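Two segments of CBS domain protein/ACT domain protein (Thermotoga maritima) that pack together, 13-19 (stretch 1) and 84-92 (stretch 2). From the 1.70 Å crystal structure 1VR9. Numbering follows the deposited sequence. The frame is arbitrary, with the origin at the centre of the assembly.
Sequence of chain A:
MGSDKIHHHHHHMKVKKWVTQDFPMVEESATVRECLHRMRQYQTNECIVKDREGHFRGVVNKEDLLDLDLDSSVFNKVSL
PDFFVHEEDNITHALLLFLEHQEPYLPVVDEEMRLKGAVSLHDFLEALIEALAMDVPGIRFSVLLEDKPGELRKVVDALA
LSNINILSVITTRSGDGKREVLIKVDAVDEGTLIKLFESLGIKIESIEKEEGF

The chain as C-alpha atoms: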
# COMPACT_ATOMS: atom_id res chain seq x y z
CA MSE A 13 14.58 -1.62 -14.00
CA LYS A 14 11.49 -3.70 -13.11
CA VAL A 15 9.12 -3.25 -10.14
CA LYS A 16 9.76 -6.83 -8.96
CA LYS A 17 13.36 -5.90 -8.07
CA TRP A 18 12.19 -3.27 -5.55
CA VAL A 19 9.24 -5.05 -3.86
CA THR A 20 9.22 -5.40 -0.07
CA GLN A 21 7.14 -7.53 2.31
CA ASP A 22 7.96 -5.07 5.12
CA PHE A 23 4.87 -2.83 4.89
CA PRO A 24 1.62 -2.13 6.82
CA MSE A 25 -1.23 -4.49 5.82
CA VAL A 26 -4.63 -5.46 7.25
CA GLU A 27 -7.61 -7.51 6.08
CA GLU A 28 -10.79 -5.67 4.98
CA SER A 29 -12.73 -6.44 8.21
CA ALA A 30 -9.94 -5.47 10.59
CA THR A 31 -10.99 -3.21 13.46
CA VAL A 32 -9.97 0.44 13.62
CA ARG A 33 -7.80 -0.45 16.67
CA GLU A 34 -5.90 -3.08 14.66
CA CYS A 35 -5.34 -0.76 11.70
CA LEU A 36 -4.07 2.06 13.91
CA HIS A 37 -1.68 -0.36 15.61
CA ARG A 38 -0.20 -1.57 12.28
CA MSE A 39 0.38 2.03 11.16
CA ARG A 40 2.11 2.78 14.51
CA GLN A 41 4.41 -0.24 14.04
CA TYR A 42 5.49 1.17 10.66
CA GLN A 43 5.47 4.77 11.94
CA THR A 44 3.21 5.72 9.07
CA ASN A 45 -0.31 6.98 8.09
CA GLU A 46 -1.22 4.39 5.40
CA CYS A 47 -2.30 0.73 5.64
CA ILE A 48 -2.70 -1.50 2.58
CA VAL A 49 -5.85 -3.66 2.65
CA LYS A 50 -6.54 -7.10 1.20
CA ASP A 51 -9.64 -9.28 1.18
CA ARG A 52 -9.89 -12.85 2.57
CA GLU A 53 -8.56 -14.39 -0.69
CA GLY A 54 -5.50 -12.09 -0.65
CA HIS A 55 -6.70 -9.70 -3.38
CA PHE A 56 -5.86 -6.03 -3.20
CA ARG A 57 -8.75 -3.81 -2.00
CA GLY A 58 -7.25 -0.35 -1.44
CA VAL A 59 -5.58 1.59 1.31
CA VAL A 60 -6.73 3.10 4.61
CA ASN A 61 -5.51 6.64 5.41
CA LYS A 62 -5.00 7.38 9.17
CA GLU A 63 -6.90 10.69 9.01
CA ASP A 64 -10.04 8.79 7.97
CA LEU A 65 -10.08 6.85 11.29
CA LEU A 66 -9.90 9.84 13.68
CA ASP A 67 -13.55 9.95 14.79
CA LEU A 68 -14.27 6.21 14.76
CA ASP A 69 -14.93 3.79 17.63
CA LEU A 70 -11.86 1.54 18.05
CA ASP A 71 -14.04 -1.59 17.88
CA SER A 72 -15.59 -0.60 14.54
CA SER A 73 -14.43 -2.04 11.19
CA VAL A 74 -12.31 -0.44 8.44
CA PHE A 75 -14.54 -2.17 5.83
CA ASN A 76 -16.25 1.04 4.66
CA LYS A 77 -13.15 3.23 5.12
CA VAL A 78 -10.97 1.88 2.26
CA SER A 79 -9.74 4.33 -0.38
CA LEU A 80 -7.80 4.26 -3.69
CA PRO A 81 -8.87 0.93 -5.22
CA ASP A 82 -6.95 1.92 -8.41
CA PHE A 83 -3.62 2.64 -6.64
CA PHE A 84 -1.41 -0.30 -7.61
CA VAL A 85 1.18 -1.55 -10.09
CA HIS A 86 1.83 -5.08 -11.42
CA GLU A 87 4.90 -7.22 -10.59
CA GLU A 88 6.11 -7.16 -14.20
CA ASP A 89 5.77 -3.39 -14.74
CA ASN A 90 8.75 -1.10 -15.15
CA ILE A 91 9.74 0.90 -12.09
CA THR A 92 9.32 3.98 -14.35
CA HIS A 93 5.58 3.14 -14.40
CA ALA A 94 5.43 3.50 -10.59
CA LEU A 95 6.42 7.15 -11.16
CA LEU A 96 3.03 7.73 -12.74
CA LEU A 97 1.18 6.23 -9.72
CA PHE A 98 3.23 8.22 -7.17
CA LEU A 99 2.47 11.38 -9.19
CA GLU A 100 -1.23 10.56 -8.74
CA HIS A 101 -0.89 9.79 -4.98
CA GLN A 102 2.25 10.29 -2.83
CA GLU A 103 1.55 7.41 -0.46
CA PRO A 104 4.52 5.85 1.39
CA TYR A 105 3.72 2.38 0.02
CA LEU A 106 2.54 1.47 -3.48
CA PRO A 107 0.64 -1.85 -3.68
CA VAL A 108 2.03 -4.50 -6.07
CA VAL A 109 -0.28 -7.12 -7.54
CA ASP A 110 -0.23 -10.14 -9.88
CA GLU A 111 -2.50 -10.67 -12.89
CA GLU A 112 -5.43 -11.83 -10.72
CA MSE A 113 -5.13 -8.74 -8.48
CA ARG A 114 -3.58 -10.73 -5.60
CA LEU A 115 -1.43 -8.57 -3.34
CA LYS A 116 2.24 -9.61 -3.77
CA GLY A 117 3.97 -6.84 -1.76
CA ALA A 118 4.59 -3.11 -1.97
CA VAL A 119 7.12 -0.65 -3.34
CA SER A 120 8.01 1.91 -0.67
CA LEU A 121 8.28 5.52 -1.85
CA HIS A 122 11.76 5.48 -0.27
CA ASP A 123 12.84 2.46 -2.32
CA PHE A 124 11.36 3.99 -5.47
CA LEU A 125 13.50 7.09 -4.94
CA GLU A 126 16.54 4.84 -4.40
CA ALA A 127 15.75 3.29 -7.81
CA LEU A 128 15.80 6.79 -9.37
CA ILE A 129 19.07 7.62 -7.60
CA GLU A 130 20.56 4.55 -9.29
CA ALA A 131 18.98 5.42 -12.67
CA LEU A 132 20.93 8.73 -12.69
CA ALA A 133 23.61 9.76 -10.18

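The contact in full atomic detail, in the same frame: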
# COMPACT_ATOMS: atom_id res chain seq x y z
N MSE A 13 14.69 -0.33 -14.73
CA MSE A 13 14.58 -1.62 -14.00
C MSE A 13 13.09 -1.97 -13.80
O MSE A 13 12.21 -1.15 -14.05
CB MSE A 13 15.34 -1.54 -12.66
CG MSE A 13 15.30 -2.79 -11.79
SE MSE A 13 15.59 -4.47 -12.76
CE MSE A 13 17.45 -4.22 -13.29
N LYS A 14 12.84 -3.21 -13.38
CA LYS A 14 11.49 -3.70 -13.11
C LYS A 14 11.07 -3.48 -11.65
O LYS A 14 11.90 -3.45 -10.74
CB LYS A 14 11.42 -5.18 -13.43
CG LYS A 14 11.95 -5.56 -14.82
CD LYS A 14 11.21 -4.84 -15.94
CE LYS A 14 9.79 -5.37 -16.10
NZ LYS A 14 9.22 -5.06 -17.45
N VAL A 15 9.76 -3.34 -11.46
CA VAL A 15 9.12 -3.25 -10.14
C VAL A 15 9.51 -4.42 -9.22
O VAL A 15 9.84 -4.21 -8.06
CB VAL A 15 7.57 -3.22 -10.31
CG1 VAL A 15 6.81 -3.54 -8.99
CG2 VAL A 15 7.14 -1.86 -10.88
N LYS A 16 9.48 -5.64 -9.76
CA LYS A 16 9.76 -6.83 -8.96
C LYS A 16 11.07 -6.74 -8.18
O LYS A 16 11.19 -7.28 -7.08
CB LYS A 16 9.76 -8.09 -9.83
CG LYS A 16 9.53 -9.37 -9.05
CD LYS A 16 9.11 -10.51 -9.96
CE LYS A 16 8.85 -11.80 -9.18
NZ LYS A 16 8.68 -12.95 -10.08
N LYS A 17 12.06 -6.04 -8.73
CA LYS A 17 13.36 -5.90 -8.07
C LYS A 17 13.26 -5.12 -6.76
O LYS A 17 14.07 -5.33 -5.85
CB LYS A 17 14.37 -5.22 -9.01
CG LYS A 17 15.81 -5.23 -8.49
CD LYS A 17 16.15 -3.98 -7.66
CE LYS A 17 17.24 -4.27 -6.63
NZ LYS A 17 17.15 -3.37 -5.44
N TRP A 18 12.27 -4.23 -6.65
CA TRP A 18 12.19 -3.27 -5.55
C TRP A 18 11.05 -3.58 -4.55
O TRP A 18 10.83 -2.83 -3.60
CB TRP A 18 12.04 -1.86 -6.13
CG TRP A 18 13.19 -1.48 -7.04
CD1 TRP A 18 13.24 -1.63 -8.40
CD2 TRP A 18 14.45 -0.92 -6.66
NE1 TRP A 18 14.44 -1.20 -8.88
CE2 TRP A 18 15.21 -0.77 -7.84
CE3 TRP A 18 15.02 -0.56 -5.43
CZ2 TRP A 18 16.51 -0.24 -7.83
CZ3 TRP A 18 16.30 -0.05 -5.42
CH2 TRP A 18 17.05 0.10 -6.61
N VAL A 19 10.34 -4.68 -4.75
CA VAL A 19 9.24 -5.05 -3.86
C VAL A 19 9.73 -5.46 -2.47
O VAL A 19 10.70 -6.20 -2.33
CB VAL A 19 8.41 -6.21 -4.44
CG1 VAL A 19 7.41 -6.73 -3.43
CG2 VAL A 19 7.71 -5.75 -5.69
N PHE A 84 -2.22 0.90 -7.59
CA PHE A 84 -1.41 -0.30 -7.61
C PHE A 84 -0.56 -0.32 -8.88
O PHE A 84 -0.86 0.36 -9.85
CB PHE A 84 -2.29 -1.57 -7.57
CG PHE A 84 -3.17 -1.74 -8.79
CD1 PHE A 84 -2.67 -2.31 -9.95
CD2 PHE A 84 -4.48 -1.28 -8.79
CE1 PHE A 84 -3.46 -2.44 -11.08
CE2 PHE A 84 -5.27 -1.41 -9.89
CZ PHE A 84 -4.78 -1.98 -11.05
N VAL A 85 0.48 -1.15 -8.86
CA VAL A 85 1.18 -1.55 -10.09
C VAL A 85 1.32 -3.07 -10.12
O VAL A 85 1.13 -3.72 -9.11
CB VAL A 85 2.56 -0.87 -10.21
CG1 VAL A 85 2.38 0.60 -10.40
CG2 VAL A 85 3.47 -1.17 -9.02
N HIS A 86 1.65 -3.63 -11.29
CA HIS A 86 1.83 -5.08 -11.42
C HIS A 86 3.29 -5.48 -11.21
O HIS A 86 4.19 -4.69 -11.44
CB HIS A 86 1.35 -5.56 -12.81
CG HIS A 86 -0.14 -5.70 -12.91
ND1 HIS A 86 -0.96 -4.65 -13.26
CD2 HIS A 86 -0.95 -6.77 -12.73
CE1 HIS A 86 -2.22 -5.07 -13.29
NE2 HIS A 86 -2.23 -6.35 -12.97
N GLU A 87 3.53 -6.72 -10.80
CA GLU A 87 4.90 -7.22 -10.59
C GLU A 87 5.82 -7.00 -11.79
O GLU A 87 7.01 -6.73 -11.63
CB GLU A 87 4.88 -8.72 -10.34
CG GLU A 87 4.37 -9.14 -8.98
CD GLU A 87 4.59 -10.63 -8.74
OE1 GLU A 87 4.06 -11.47 -9.51
OE2 GLU A 87 5.28 -10.97 -7.76
N GLU A 88 5.28 -7.18 -12.99
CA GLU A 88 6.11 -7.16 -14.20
C GLU A 88 6.19 -5.78 -14.89
O GLU A 88 6.75 -5.65 -15.99
CB GLU A 88 5.58 -8.21 -15.17
CG GLU A 88 5.64 -9.64 -14.63
CD GLU A 88 7.06 -10.18 -14.53
OE1 GLU A 88 7.98 -9.62 -15.16
OE2 GLU A 88 7.26 -11.18 -13.80
N ASP A 89 5.62 -4.77 -14.25
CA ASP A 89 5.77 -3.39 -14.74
C ASP A 89 7.20 -2.87 -14.55
O ASP A 89 8.00 -3.40 -13.77
CB ASP A 89 4.80 -2.43 -14.03
CG ASP A 89 3.35 -2.65 -14.42
OD1 ASP A 89 3.10 -3.31 -15.47
OD2 ASP A 89 2.46 -2.19 -13.67
N ASN A 90 7.49 -1.82 -15.29
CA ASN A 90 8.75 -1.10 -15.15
C ASN A 90 8.64 -0.16 -13.97
O ASN A 90 7.59 0.45 -13.73
CB ASN A 90 9.05 -0.31 -16.42
CG ASN A 90 9.27 -1.20 -17.62
OD1 ASN A 90 10.00 -2.18 -17.56
ND2 ASN A 90 8.62 -0.85 -18.73
N ILE A 91 9.74 -0.01 -13.23
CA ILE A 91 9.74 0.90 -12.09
C ILE A 91 9.40 2.34 -12.52
O ILE A 91 8.77 3.08 -11.78
CB ILE A 91 11.09 0.78 -11.29
CG1 ILE A 91 10.94 1.33 -9.87
CG2 ILE A 91 12.22 1.44 -12.06
CD1 ILE A 91 9.93 0.60 -9.00
N THR A 92 9.76 2.71 -13.75
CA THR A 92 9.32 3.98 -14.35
C THR A 92 7.80 4.16 -14.38
O THR A 92 7.31 5.29 -14.32
CB THR A 92 9.89 4.17 -15.79
OG1 THR A 92 9.55 3.04 -16.59
CG2 THR A 92 11.40 4.32 -15.75

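Two short loop-rich segments, far apart in sequence, are joined here by a single backbone bridge whose two strong hydrogen bonds are flanked by a small apolar cluster on one hand and a reaching lysine on the other. The contact illustrates a general principle: a pairing too short to count as a sheet can still set two segments of one chain in register, with side chains adding contacts around it.

The bridge lies at Lys 14 and Asn 90, whose CA atoms are 4.3 Å apart. Its two hydrogen bonds are made by the neighbours of these residues. The amide of Ile 91 donates to the carbonyl of Met 13, a selenomethionine, with N to O at 2.8 Å, and the amide of Val 15 donates to the carbonyl of Asp 89, with N to O at 2.9 Å. Angles at hydrogen of 168° and 174° make both nearly linear. Beyond them the pairing fades: Lys 16 N lies 3.3 Å from Glu 87 O, and an angle of 123° leaves that bond weak. The chain is already turning here, for Val 15 to Lys 17 adopt helical backbone angles, and Trp 18 N bonds back to Val 15 O at 2.8 Å.

On the second stretch a type I turn from His 86 to Asp 89 leads into the bridge. The turn is closed by Asp 89 N and His 86 O at 3.2 Å, and the side chain of Asp 89 adds a bond from His 86 N to its OD2 at 2.9 Å. Thus the residue whose carbonyl receives Val 15 also braces the turn it ends.

Apolar packing centres on Val 15 and Ile 91, both buried. Val 15 packs against both Val 85 and Ile 91: Val 15 CG2 approaches Ile 91 CD1 at 4.2 Å, while Val 15 CG1 meets Val 85 CG2 at 4.1 Å. The CA-to-CB bond of Trp 18 points toward the second stretch, and Trp 18 CD1 lies 4.0 Å from Ile 91 CG1. Its NE1 is buried by the contact and finds no polar partner, a cost of this arrangement.

Lysines work at the margin. Although CA-to-CB of Lys 14 points away, its chain folds back through three successive m rotamers, bringing NZ within 3.0 Å of Asn 90 OD1 in a hydrogen bond and 2.9 Å of Glu 88 O in a weak one. Lys 16 is extended instead; its NZ stays 4.4 Å from Glu 88 OE2 and 4.6 Å from Glu 87 OE2, charges near each other but beyond a salt bridge.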